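Local coordinates for decapping and exoribonuclease protein 1 (Kluyveromyces lactis, PDB 4GPS) that hydrolyses the NAD cap and the m7G cap from the 5' end of RNAs and degrades RNA in the 5'-3' direction, using a divalent metal cation, at residues N73-K78 / S357-P362; I137-G142 / E243-E248; L200-T203 / N209-I212. One frame throughout, in Å; residues are numbered along the deposited sequence.

Contact 1. Residues N73-K78 / S357-P362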
ATOM      1  N   ASN A  73       9.700  -8.797  19.662  1.00 51.81           N
ATOM      2  CA  ASN A  73      10.778  -9.687  19.197  1.00 54.16           C
ATOM      3  C   ASN A  73      10.272 -10.989  18.596  1.00 51.60           C
ATOM      4  O   ASN A  73      11.043 -11.860  18.210  1.00 51.59           O
ATOM      5  CB  ASN A  73      11.735  -9.998  20.346  1.00 54.70           C
ATOM      6  CG  ASN A  73      12.259  -8.742  20.998  1.00 60.24           C
ATOM      7  OD1 ASN A  73      12.956  -7.939  20.371  1.00 58.94           O
ATOM      8  ND2 ASN A  73      11.905  -8.550  22.260  1.00 66.94           N
ATOM      9  N   TYR A  74       8.960 -11.097  18.514  1.00 48.17           N
ATOM     10  CA  TYR A  74       8.305 -12.259  17.975  1.00 48.40           C
ATOM     11  C   TYR A  74       8.754 -12.602  16.557  1.00 48.29           C
ATOM     12  O   TYR A  74       8.739 -11.747  15.660  1.00 49.74           O
ATOM     13  CB  TYR A  74       6.816 -11.989  17.979  1.00 51.33           C
ATOM     14  CG  TYR A  74       5.981 -13.134  17.496  1.00 54.43           C
ATOM     15  CD1 TYR A  74       5.781 -14.256  18.290  1.00 63.25           C
ATOM     16  CD2 TYR A  74       5.384 -13.093  16.253  1.00 57.19           C
ATOM     17  CE1 TYR A  74       4.998 -15.321  17.844  1.00 62.45           C
ATOM     18  CE2 TYR A  74       4.600 -14.133  15.796  1.00 62.46           C
ATOM     19  CZ  TYR A  74       4.413 -15.251  16.596  1.00 63.69           C
ATOM     20  OH  TYR A  74       3.654 -16.296  16.127  1.00 63.08           O
ATOM     21  N   VAL A  75       9.124 -13.861  16.337  1.00 47.84           N
ATOM     22  CA  VAL A  75       9.557 -14.309  15.018  1.00 42.81           C
ATOM     23  C   VAL A  75       8.794 -15.559  14.624  1.00 48.41           C
ATOM     24  O   VAL A  75       8.653 -16.475  15.428  1.00 53.88           O
ATOM     25  CB  VAL A  75      11.064 -14.639  15.005  1.00 44.58           C
ATOM     26  CG1 VAL A  75      11.484 -15.117  13.622  1.00 48.01           C
ATOM     27  CG2 VAL A  75      11.873 -13.417  15.414  1.00 39.62           C
ATOM     28  N   VAL A  76       8.261 -15.575  13.403  1.00 49.78           N
ATOM     29  CA  VAL A  76       7.547 -16.732  12.836  1.00 48.19           C
ATOM     30  C   VAL A  76       8.039 -16.743  11.388  1.00 50.26           C
ATOM     31  O   VAL A  76       8.127 -15.687  10.742  1.00 50.07           O
ATOM     32  CB  VAL A  76       5.982 -16.599  12.900  1.00 50.98           C
ATOM     33  CG1 VAL A  76       5.490 -15.474  12.006  1.00 51.59           C
ATOM     34  CG2 VAL A  76       5.324 -17.906  12.490  1.00 42.54           C
ATOM     35  N   ASP A  77       8.389 -17.929  10.901  1.00 48.39           N
ATOM     36  CA  ASP A  77       8.934 -18.107   9.558  1.00 50.85           C
ATOM     37  C   ASP A  77       8.067 -17.710   8.385  1.00 49.86           C
ATOM     38  O   ASP A  77       8.556 -17.075   7.452  1.00 50.80           O
ATOM     39  CB  ASP A  77       9.391 -19.562   9.349  1.00 50.93           C
ATOM     40  CG  ASP A  77      10.432 -19.990  10.366  1.00 57.36           C
ATOM     41  OD1 ASP A  77      11.202 -19.113  10.845  1.00 57.73           O
ATOM     42  OD2 ASP A  77      10.489 -21.201  10.675  1.00 58.74           O
ATOM     43  N   LYS A  78       6.800 -18.120   8.406  1.00 47.72           N
ATOM     44  CA  LYS A  78       5.890 -17.801   7.319  1.00 47.83           C
ATOM     45  C   LYS A  78       5.258 -16.426   7.575  1.00 51.40           C
ATOM     46  O   LYS A  78       4.856 -16.096   8.698  1.00 47.90           O
ATOM     47  CB  LYS A  78       4.784 -18.865   7.196  1.00 51.50           C
ATOM     48  CG  LYS A  78       3.963 -18.776   5.887  1.00 62.44           C
ATOM     49  CD  LYS A  78       2.959 -19.920   5.732  1.00 70.11           C
ATOM     50  CE  LYS A  78       1.844 -19.802   6.784  1.00 79.12           C
ATOM     51  NZ  LYS A  78       0.821 -20.918   6.744  1.00 84.10           N
ATOM     52  N   SER A 357      17.434 -12.906  14.086  1.00 65.64           N
ATOM     53  CA  SER A 357      18.643 -12.094  14.069  1.00 63.31           C
ATOM     54  C   SER A 357      18.402 -10.572  13.976  1.00 64.01           C
ATOM     55  O   SER A 357      19.076  -9.792  14.645  1.00 58.84           O
ATOM     56  CB  SER A 357      19.526 -12.545  12.913  1.00 62.84           C
ATOM     57  OG  SER A 357      20.307 -11.471  12.432  1.00 61.69           O
ATOM     58  N   ILE A 358      17.459 -10.139  13.143  1.00 64.75           N
ATOM     59  CA  ILE A 358      17.211  -8.707  13.031  1.00 63.08           C
ATOM     60  C   ILE A 358      16.455  -8.251  14.261  1.00 64.44           C
ATOM     61  O   ILE A 358      16.500  -7.088  14.638  1.00 61.13           O
ATOM     62  CB  ILE A 358      16.381  -8.351  11.763  1.00 61.72           C
ATOM     63  CG1 ILE A 358      16.330  -6.835  11.572  1.00 58.53           C
ATOM     64  CG2 ILE A 358      14.953  -8.863  11.888  1.00 58.88           C
ATOM     65  CD1 ILE A 358      15.885  -6.429  10.201  1.00 56.18           C
ATOM     66  N   VAL A 359      15.756  -9.187  14.890  1.00 67.73           N
ATOM     67  CA  VAL A 359      14.962  -8.867  16.066  1.00 70.55           C
ATOM     68  C   VAL A 359      15.855  -8.659  17.296  1.00 72.47           C
ATOM     69  O   VAL A 359      15.418  -8.153  18.330  1.00 72.16           O
ATOM     70  CB  VAL A 359      13.922  -9.980  16.290  1.00 69.04           C
ATOM     71  CG1 VAL A 359      14.224 -10.755  17.559  1.00 68.95           C
ATOM     72  CG2 VAL A 359      12.538  -9.385  16.284  1.00 64.10           C
ATOM     73  N   GLY A 360      17.117  -9.044  17.160  1.00 74.93           N
ATOM     74  CA  GLY A 360      18.063  -8.880  18.242  1.00 77.37           C
ATOM     75  C   GLY A 360      18.511  -7.445  18.476  1.00 81.46           C
ATOM     76  O   GLY A 360      19.014  -7.125  19.553  1.00 84.00           O
ATOM     77  N   LYS A 361      18.351  -6.555  17.502  1.00 81.51           N
ATOM     78  CA  LYS A 361      18.786  -5.190  17.750  1.00 83.13           C
ATOM     79  C   LYS A 361      17.720  -4.351  18.447  1.00 83.97           C
ATOM     80  O   LYS A 361      16.522  -4.526  18.229  1.00 80.71           O
ATOM     81  CB  LYS A 361      19.266  -4.512  16.462  1.00 81.64           C
ATOM     82  CG  LYS A 361      18.218  -4.197  15.442  1.00 80.97           C
ATOM     83  CD  LYS A 361      18.885  -3.877  14.116  1.00 78.77           C
ATOM     84  CE  LYS A 361      19.653  -5.074  13.604  1.00 77.82           C
ATOM     85  NZ  LYS A 361      20.354  -4.773  12.332  1.00 80.97           N
ATOM     86  N   PRO A 362      18.160  -3.439  19.326  1.00 86.07           N
ATOM     87  CA  PRO A 362      17.299  -2.539  20.100  1.00 85.98           C
ATOM     88  C   PRO A 362      16.505  -1.603  19.192  1.00 84.53           C
ATOM     89  O   PRO A 362      16.880  -1.392  18.040  1.00 86.50           O
ATOM     90  CB  PRO A 362      18.302  -1.796  20.980  1.00 87.13           C
ATOM     91  CG  PRO A 362      19.512  -1.723  20.102  1.00 85.96           C
ATOM     92  CD  PRO A 362      19.582  -3.117  19.542  1.00 85.18           C
TER
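Asn73 OD1 and Val359 O both accept a hydrogen bond from Lys367 NZ, a nitrogen held by three oxygens, Lys361 O being the third. The shared ammonium draws the two acceptors Asn73 OD1 and Val359 O to within 3.2 Å of each other, and its positive charge probably offsets their repulsion. Asn73 places OD1 there by turning CG beside its backbone N, chi1 -54°. Beside this polar group Val359 reaches across to the backbone of residues 73-78. Its CG1 lies 3.8 Å from Asn73 CB and 3.4 Å from Asn73 O. Val359 CG2 comes to 3.4 Å from Asn73 CA while its chi1, 113°, is far from staggered, so the packing is tight or the placing of the valine methyls doubtful at 2.40 Å resolution. Val75 closes the apolar side, bringing CG2 to within 4.1 Å of Val359 CB. Residues 357-360 follow a helical path with a weak bond from Gly360 N to Ser357 O. Further along, Tyr74 O and Val76 O accept from Asn369 and from Tyr350 of helix 346-353. Away from the annotated sites, the loop between strands 60-63 and 86-95 thus meets at the surface the loop joining helices 346-353 and 370-393.

Contact 2. Residues I137-G142 / E243-E248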
ATOM      1  N   ILE A 137      22.673   2.504 -16.336  1.00 51.50           N
ATOM      2  CA  ILE A 137      21.911   3.641 -16.783  1.00 52.16           C
ATOM      3  C   ILE A 137      21.674   4.613 -15.648  1.00 52.67           C
ATOM      4  O   ILE A 137      21.313   4.229 -14.535  1.00 55.77           O
ATOM      5  CB  ILE A 137      20.609   3.142 -17.399  1.00 53.81           C
ATOM      6  CG1 ILE A 137      20.957   2.530 -18.755  1.00 57.05           C
ATOM      7  CG2 ILE A 137      19.575   4.264 -17.509  1.00 51.46           C
ATOM      8  CD1 ILE A 137      19.776   2.029 -19.518  1.00 64.12           C
ATOM      9  N   ASP A 138      21.922   5.880 -15.931  1.00 54.51           N
ATOM     10  CA  ASP A 138      21.756   6.933 -14.952  1.00 57.54           C
ATOM     11  C   ASP A 138      20.271   7.234 -14.810  1.00 55.97           C
ATOM     12  O   ASP A 138      19.675   7.798 -15.727  1.00 54.66           O
ATOM     13  CB  ASP A 138      22.507   8.195 -15.414  1.00 65.04           C
ATOM     14  CG  ASP A 138      22.545   9.284 -14.342  1.00 71.01           C
ATOM     15  OD1 ASP A 138      23.157   9.049 -13.284  1.00 79.88           O
ATOM     16  OD2 ASP A 138      21.969  10.372 -14.543  1.00 72.03           O
ATOM     17  N   LEU A 139      19.680   6.859 -13.671  1.00 50.86           N
ATOM     18  CA  LEU A 139      18.260   7.096 -13.417  1.00 50.03           C
ATOM     19  C   LEU A 139      17.993   8.566 -13.148  1.00 53.63           C
ATOM     20  O   LEU A 139      16.888   8.956 -12.801  1.00 56.76           O
ATOM     21  CB  LEU A 139      17.783   6.303 -12.200  1.00 49.23           C
ATOM     22  CG  LEU A 139      17.839   4.784 -12.261  1.00 46.84           C
ATOM     23  CD1 LEU A 139      17.489   4.204 -10.905  1.00 47.91           C
ATOM     24  CD2 LEU A 139      16.889   4.293 -13.319  1.00 45.76           C
ATOM     25  N   THR A 140      19.010   9.386 -13.319  1.00 59.14           N
ATOM     26  CA  THR A 140      18.880  10.801 -13.047  1.00 64.38           C
ATOM     27  C   THR A 140      18.955  11.627 -14.332  1.00 69.33           C
ATOM     28  O   THR A 140      18.720  12.831 -14.321  1.00 70.60           O
ATOM     29  CB  THR A 140      19.963  11.199 -12.001  1.00 65.37           C
ATOM     30  OG1 THR A 140      19.309  11.490 -10.755  1.00 64.67           O
ATOM     31  CG2 THR A 140      20.842  12.371 -12.471  1.00 61.92           C
ATOM     32  N   LYS A 141      19.260  10.958 -15.441  1.00 71.94           N
ATOM     33  CA  LYS A 141      19.354  11.609 -16.738  1.00 76.13           C
ATOM     34  C   LYS A 141      17.992  12.212 -17.089  1.00 78.67           C
ATOM     35  O   LYS A 141      16.957  11.579 -16.903  1.00 77.65           O
ATOM     36  CB  LYS A 141      19.784  10.584 -17.790  1.00 76.12           C
ATOM     37  CG  LYS A 141      20.131  11.153 -19.141  1.00 79.46           C
ATOM     38  CD  LYS A 141      20.668  10.057 -20.045  1.00 83.60           C
ATOM     39  CE  LYS A 141      20.502  10.430 -21.499  1.00 84.76           C
ATOM     40  NZ  LYS A 141      19.077  10.782 -21.758  1.00 84.87           N
ATOM     41  N   GLY A 142      17.993  13.449 -17.576  1.00 85.03           N
ATOM     42  CA  GLY A 142      16.741  14.102 -17.928  1.00 89.73           C
ATOM     43  C   GLY A 142      15.912  14.576 -16.740  1.00 92.17           C
ATOM     44  O   GLY A 142      14.693  14.725 -16.853  1.00 93.32           O
ATOM     45  N   GLU A 243      10.763   3.112 -13.244  1.00 47.89           N
ATOM     46  CA  GLU A 243       9.544   2.497 -13.785  1.00 50.22           C
ATOM     47  C   GLU A 243       9.556   2.638 -15.318  1.00 52.02           C
ATOM     48  O   GLU A 243       9.282   1.683 -16.062  1.00 49.54           O
ATOM     49  CB  GLU A 243       8.307   3.189 -13.191  1.00 51.49           C
ATOM     50  CG  GLU A 243       8.125   2.849 -11.700  1.00 60.51           C
ATOM     51  CD  GLU A 243       7.190   3.772 -10.935  1.00 63.06           C
ATOM     52  OE1 GLU A 243       7.091   3.605  -9.692  1.00 60.98           O
ATOM     53  OE2 GLU A 243       6.558   4.653 -11.569  1.00 66.88           O
ATOM     54  N   ASP A 244       9.908   3.833 -15.779  1.00 51.60           N
ATOM     55  CA  ASP A 244       9.968   4.130 -17.207  1.00 56.71           C
ATOM     56  C   ASP A 244      10.862   3.137 -17.953  1.00 53.13           C
ATOM     57  O   ASP A 244      10.472   2.581 -18.976  1.00 53.40           O
ATOM     58  CB  ASP A 244      10.500   5.544 -17.415  1.00 66.71           C
ATOM     59  CG  ASP A 244       9.886   6.220 -18.620  1.00 77.37           C
ATOM     60  OD1 ASP A 244       9.952   5.638 -19.728  1.00 80.04           O
ATOM     61  OD2 ASP A 244       9.339   7.338 -18.455  1.00 85.10           O
ATOM     62  N   LEU A 245      12.064   2.932 -17.427  1.00 48.46           N
ATOM     63  CA  LEU A 245      13.050   2.006 -17.987  1.00 44.74           C
ATOM     64  C   LEU A 245      12.630   0.503 -17.972  1.00 43.00           C
ATOM     65  O   LEU A 245      12.958  -0.234 -18.894  1.00 45.01           O
ATOM     66  CB  LEU A 245      14.378   2.204 -17.221  1.00 44.21           C
ATOM     67  CG  LEU A 245      15.575   1.296 -17.515  1.00 47.94           C
ATOM     68  CD1 LEU A 245      16.135   1.634 -18.924  1.00 38.50           C
ATOM     69  CD2 LEU A 245      16.643   1.493 -16.424  1.00 39.94           C
ATOM     70  N   LEU A 246      11.887   0.054 -16.953  1.00 42.00           N
ATOM     71  CA  LEU A 246      11.494  -1.367 -16.847  1.00 40.04           C
ATOM     72  C   LEU A 246      10.169  -1.750 -17.518  1.00 42.23           C
ATOM     73  O   LEU A 246       9.917  -2.914 -17.817  1.00 39.28           O
ATOM     74  CB  LEU A 246      11.460  -1.792 -15.353  1.00 34.70           C
ATOM     75  CG  LEU A 246      12.785  -1.553 -14.586  1.00 35.79           C
ATOM     76  CD1 LEU A 246      12.586  -1.743 -13.135  1.00 38.03           C
ATOM     77  CD2 LEU A 246      13.885  -2.450 -15.081  1.00 31.20           C
ATOM     78  N   ILE A 247       9.328  -0.757 -17.769  1.00 47.18           N
ATOM     79  CA  ILE A 247       8.002  -1.000 -18.340  1.00 51.95           C
ATOM     80  C   ILE A 247       7.859  -0.643 -19.834  1.00 53.57           C
ATOM     81  O   ILE A 247       8.277   0.435 -20.263  1.00 51.87           O
ATOM     82  CB  ILE A 247       6.940  -0.185 -17.514  1.00 51.12           C
ATOM     83  CG1 ILE A 247       7.052  -0.538 -16.022  1.00 52.52           C
ATOM     84  CG2 ILE A 247       5.555  -0.494 -17.979  1.00 52.29           C
ATOM     85  CD1 ILE A 247       6.355   0.472 -15.086  1.00 53.36           C
ATOM     86  N   GLU A 248       7.282  -1.552 -20.616  1.00 55.52           N
ATOM     87  CA  GLU A 248       7.033  -1.290 -22.035  1.00 59.97           C
ATOM     88  C   GLU A 248       5.987  -0.188 -22.164  1.00 55.95           C
ATOM     89  O   GLU A 248       6.279   0.883 -22.692  1.00 60.07           O
ATOM     90  CB  GLU A 248       6.521  -2.544 -22.740  1.00 64.83           C
ATOM     91  CG  GLU A 248       7.565  -3.209 -23.641  1.00 77.15           C
ATOM     92  CD  GLU A 248       7.065  -4.496 -24.307  1.00 83.35           C
ATOM     93  OE1 GLU A 248       7.875  -5.123 -25.039  1.00 86.52           O
ATOM     94  OE2 GLU A 248       5.880  -4.872 -24.098  1.00 80.71           O
TER
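This is a small, wholly apolar contact in which Leu245, on the last turn of helix 233-246, packs its methyls against two side chains of the loop that follows helix 128-131. With CG anti to the backbone N, chi1 175°, the isobutyl group of Leu245 is carried out to the loop, where its two methyls part. CD1 meets Ile137 CD1 at 3.7 Å, the two side chains reaching toward each other tip to tip. CD2 lies 4.2 Å from Ile137 CG2 and equally 4.2 Å from Leu139 CD2, with the Leu139 side chain running at about a right angle to Leu245. The loop is shaped by a type I beta turn from Asp138 to Lys141, closed by Lys141 N to Asp138 O at 3.2 Å; Asp138 OD2 adds a weak bond from Thr140 N. Two residues before Leu245, the metal-binding Glu243 packs on Ile294, itself metal-binding, so the contact borders the active site. Leu139 also packs on Thr238 and Leu242, further back along the same helix. Ile137 and Leu139 make backbone hydrogen bonds with Leu338 and Asn336, respectively, so the loop runs between helix 233-246 and the start of strand 338-344, while Leu246 packs against helix 114-122 and strand 290-297.

Contact 3. Residues L200-T203 / N209-I212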
ATOM      1  N   LEU A 200      -7.092  11.873   8.621  1.00 39.12           N
ATOM      2  CA  LEU A 200      -7.849  11.427   7.465  1.00 38.86           C
ATOM      3  C   LEU A 200      -9.316  11.771   7.653  1.00 41.58           C
ATOM      4  O   LEU A 200      -9.708  12.236   8.718  1.00 43.79           O
ATOM      5  CB  LEU A 200      -7.706   9.886   7.297  1.00 42.08           C
ATOM      6  CG  LEU A 200      -6.361   9.257   6.890  1.00 43.49           C
ATOM      7  CD1 LEU A 200      -6.390   7.726   6.952  1.00 37.79           C
ATOM      8  CD2 LEU A 200      -6.054   9.702   5.504  1.00 42.96           C
ATOM      9  N   LEU A 201     -10.119  11.524   6.614  1.00 46.40           N
ATOM     10  CA  LEU A 201     -11.564  11.730   6.638  1.00 45.47           C
ATOM     11  C   LEU A 201     -12.197  10.376   6.412  1.00 46.69           C
ATOM     12  O   LEU A 201     -11.751   9.600   5.562  1.00 49.94           O
ATOM     13  CB  LEU A 201     -12.016  12.669   5.525  1.00 46.53           C
ATOM     14  CG  LEU A 201     -11.560  14.120   5.631  1.00 52.65           C
ATOM     15  CD1 LEU A 201     -12.374  14.929   4.627  1.00 54.07           C
ATOM     16  CD2 LEU A 201     -11.774  14.669   7.054  1.00 45.20           C
ATOM     17  N   MET A 202     -13.231  10.084   7.182  1.00 44.05           N
ATOM     18  CA  MET A 202     -13.902   8.810   7.056  1.00 45.41           C
ATOM     19  C   MET A 202     -15.366   9.107   7.100  1.00 47.56           C
ATOM     20  O   MET A 202     -15.868   9.684   8.074  1.00 45.34           O
ATOM     21  CB  MET A 202     -13.468   7.868   8.181  1.00 48.35           C
ATOM     22  CG  MET A 202     -12.005   7.491   8.032  1.00 48.73           C
ATOM     23  SD  MET A 202     -11.324   6.207   9.098  1.00 50.06           S
ATOM     24  CE  MET A 202     -12.541   5.084   9.001  1.00 50.21           C
ATOM     25  N   THR A 203     -16.037   8.742   6.010  1.00 44.94           N
ATOM     26  CA  THR A 203     -17.452   8.990   5.851  1.00 44.23           C
ATOM     27  C   THR A 203     -18.314   7.750   6.027  1.00 44.87           C
ATOM     28  O   THR A 203     -18.132   6.762   5.320  1.00 47.44           O
ATOM     29  CB  THR A 203     -17.761   9.596   4.437  1.00 44.69           C
ATOM     30  OG1 THR A 203     -17.074  10.849   4.281  1.00 48.09           O
ATOM     31  CG2 THR A 203     -19.269   9.817   4.270  1.00 39.49           C
ATOM     32  N   ASN A 209     -21.493   1.450   5.072  1.00 44.12           N
ATOM     33  CA  ASN A 209     -20.123   1.094   4.750  1.00 45.27           C
ATOM     34  C   ASN A 209     -19.361   2.422   4.934  1.00 42.76           C
ATOM     35  O   ASN A 209     -19.971   3.483   4.942  1.00 45.48           O
ATOM     36  CB  ASN A 209     -20.044   0.540   3.327  1.00 42.04           C
ATOM     37  CG  ASN A 209     -20.539  -0.878   3.261  1.00 44.82           C
ATOM     38  OD1 ASN A 209     -21.183  -1.310   2.286  1.00 41.93           O
ATOM     39  ND2 ASN A 209     -20.243  -1.626   4.318  1.00 43.06           N
ATOM     40  N   ILE A 210     -18.052   2.361   5.107  1.00 42.64           N
ATOM     41  CA  ILE A 210     -17.250   3.555   5.351  1.00 40.11           C
ATOM     42  C   ILE A 210     -16.238   3.895   4.254  1.00 41.68           C
ATOM     43  O   ILE A 210     -15.415   3.068   3.850  1.00 42.80           O
ATOM     44  CB  ILE A 210     -16.500   3.407   6.696  1.00 42.42           C
ATOM     45  CG1 ILE A 210     -17.512   3.215   7.830  1.00 43.07           C
ATOM     46  CG2 ILE A 210     -15.640   4.633   6.960  1.00 41.44           C
ATOM     47  CD1 ILE A 210     -16.936   2.710   9.126  1.00 41.75           C
ATOM     48  N   LEU A 211     -16.290   5.140   3.795  1.00 41.30           N
ATOM     49  CA  LEU A 211     -15.383   5.606   2.764  1.00 42.34           C
ATOM     50  C   LEU A 211     -14.266   6.402   3.398  1.00 41.94           C
ATOM     51  O   LEU A 211     -14.525   7.349   4.121  1.00 43.59           O
ATOM     52  CB  LEU A 211     -16.131   6.505   1.778  1.00 43.40           C
ATOM     53  CG  LEU A 211     -15.279   7.144   0.682  1.00 45.62           C
ATOM     54  CD1 LEU A 211     -14.630   6.069  -0.161  1.00 42.21           C
ATOM     55  CD2 LEU A 211     -16.163   8.027  -0.192  1.00 49.52           C
ATOM     56  N   ILE A 212     -13.024   6.017   3.134  1.00 44.96           N
ATOM     57  CA  ILE A 212     -11.864   6.737   3.666  1.00 44.22           C
ATOM     58  C   ILE A 212     -11.337   7.675   2.582  1.00 47.27           C
ATOM     59  O   ILE A 212     -11.310   7.300   1.404  1.00 45.87           O
ATOM     60  CB  ILE A 212     -10.718   5.767   4.041  1.00 40.00           C
ATOM     61  CG1 ILE A 212     -11.205   4.759   5.076  1.00 40.58           C
ATOM     62  CG2 ILE A 212      -9.519   6.550   4.573  1.00 38.03           C
ATOM     63  CD1 ILE A 212     -10.131   3.838   5.598  1.00 41.99           C
TER
HETATM   64  O   HOH W   1     -14.410  10.237   3.682  1.00 45.38           O
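A beta hairpin formed by strands 198-204 and 210-213 gives this contact its backbone frame. Thr203 and Leu211 form the hydrogen-bonded antiparallel pair: Thr203 N donates to Leu211 O at 2.8 Å, and Leu211 N returns a bond to Thr203 O at 2.9 Å. Met202 and Ile212 are the adjoining non-hydrogen-bonded pair, where CA-H groups point at carbonyls instead, as in Met202 CA to Leu211 O. The short strand axes make an angle of 159°. Leu211 O is also reached by a water that donates to it at 2.9 Å and lies 2.8 Å from Thr203 OG1, so this one oxygen is approached by an amide, a water and a CA-H group. Thr203 OG1 is bonded in addition to Thr399 OG1 of the next strand. The hairpin is the middle of a run of strands: 399-404 lies antiparallel along residues 198-204, while 176-181 lies parallel along residues 210-213. Alternation puts Leu200, Met202, Ile210 and Ile212 on one face. There Met202 and Ile212 lie side by side, pointing the same way, with Met202 CG 4.1 Å from Ile212 CG1. A bend at chi3 (44°) swings Met202 CE over to Ile210 CG2 at 3.7 Å, and Leu200 CD1 meets Ile212 CG2 at 4.1 Å. Helix 182-190 packs on this face, His184 touching both Leu200 and Ile212, and Phe178 of strand 176-181 touches Met202 and Ile210. Thr203 and Leu211 sit on the other face, where the Leu211 side chain is buried beside Gln205.

The three contacts lie far apart in one chain, with no touch between them. Contact 2 is nearest the active site: residues 243-248 contain the metal ligand Glu243, and the side chain of Leu245 is about 8 Å from that of Ile294, another metal-binding residue. Contact 3 lies on the opposite side of the chain's centre, its nearest atoms about 21 Å from those of contact 2, although strand 210-213 and helix 233-246 follow one another in the chain. Contact 1 is about 24 Å from contact 2 and 25 Å from contact 3, nearest atoms. Along the chain, contact 3 is nested within contact 2, and contact 2 within contact 1.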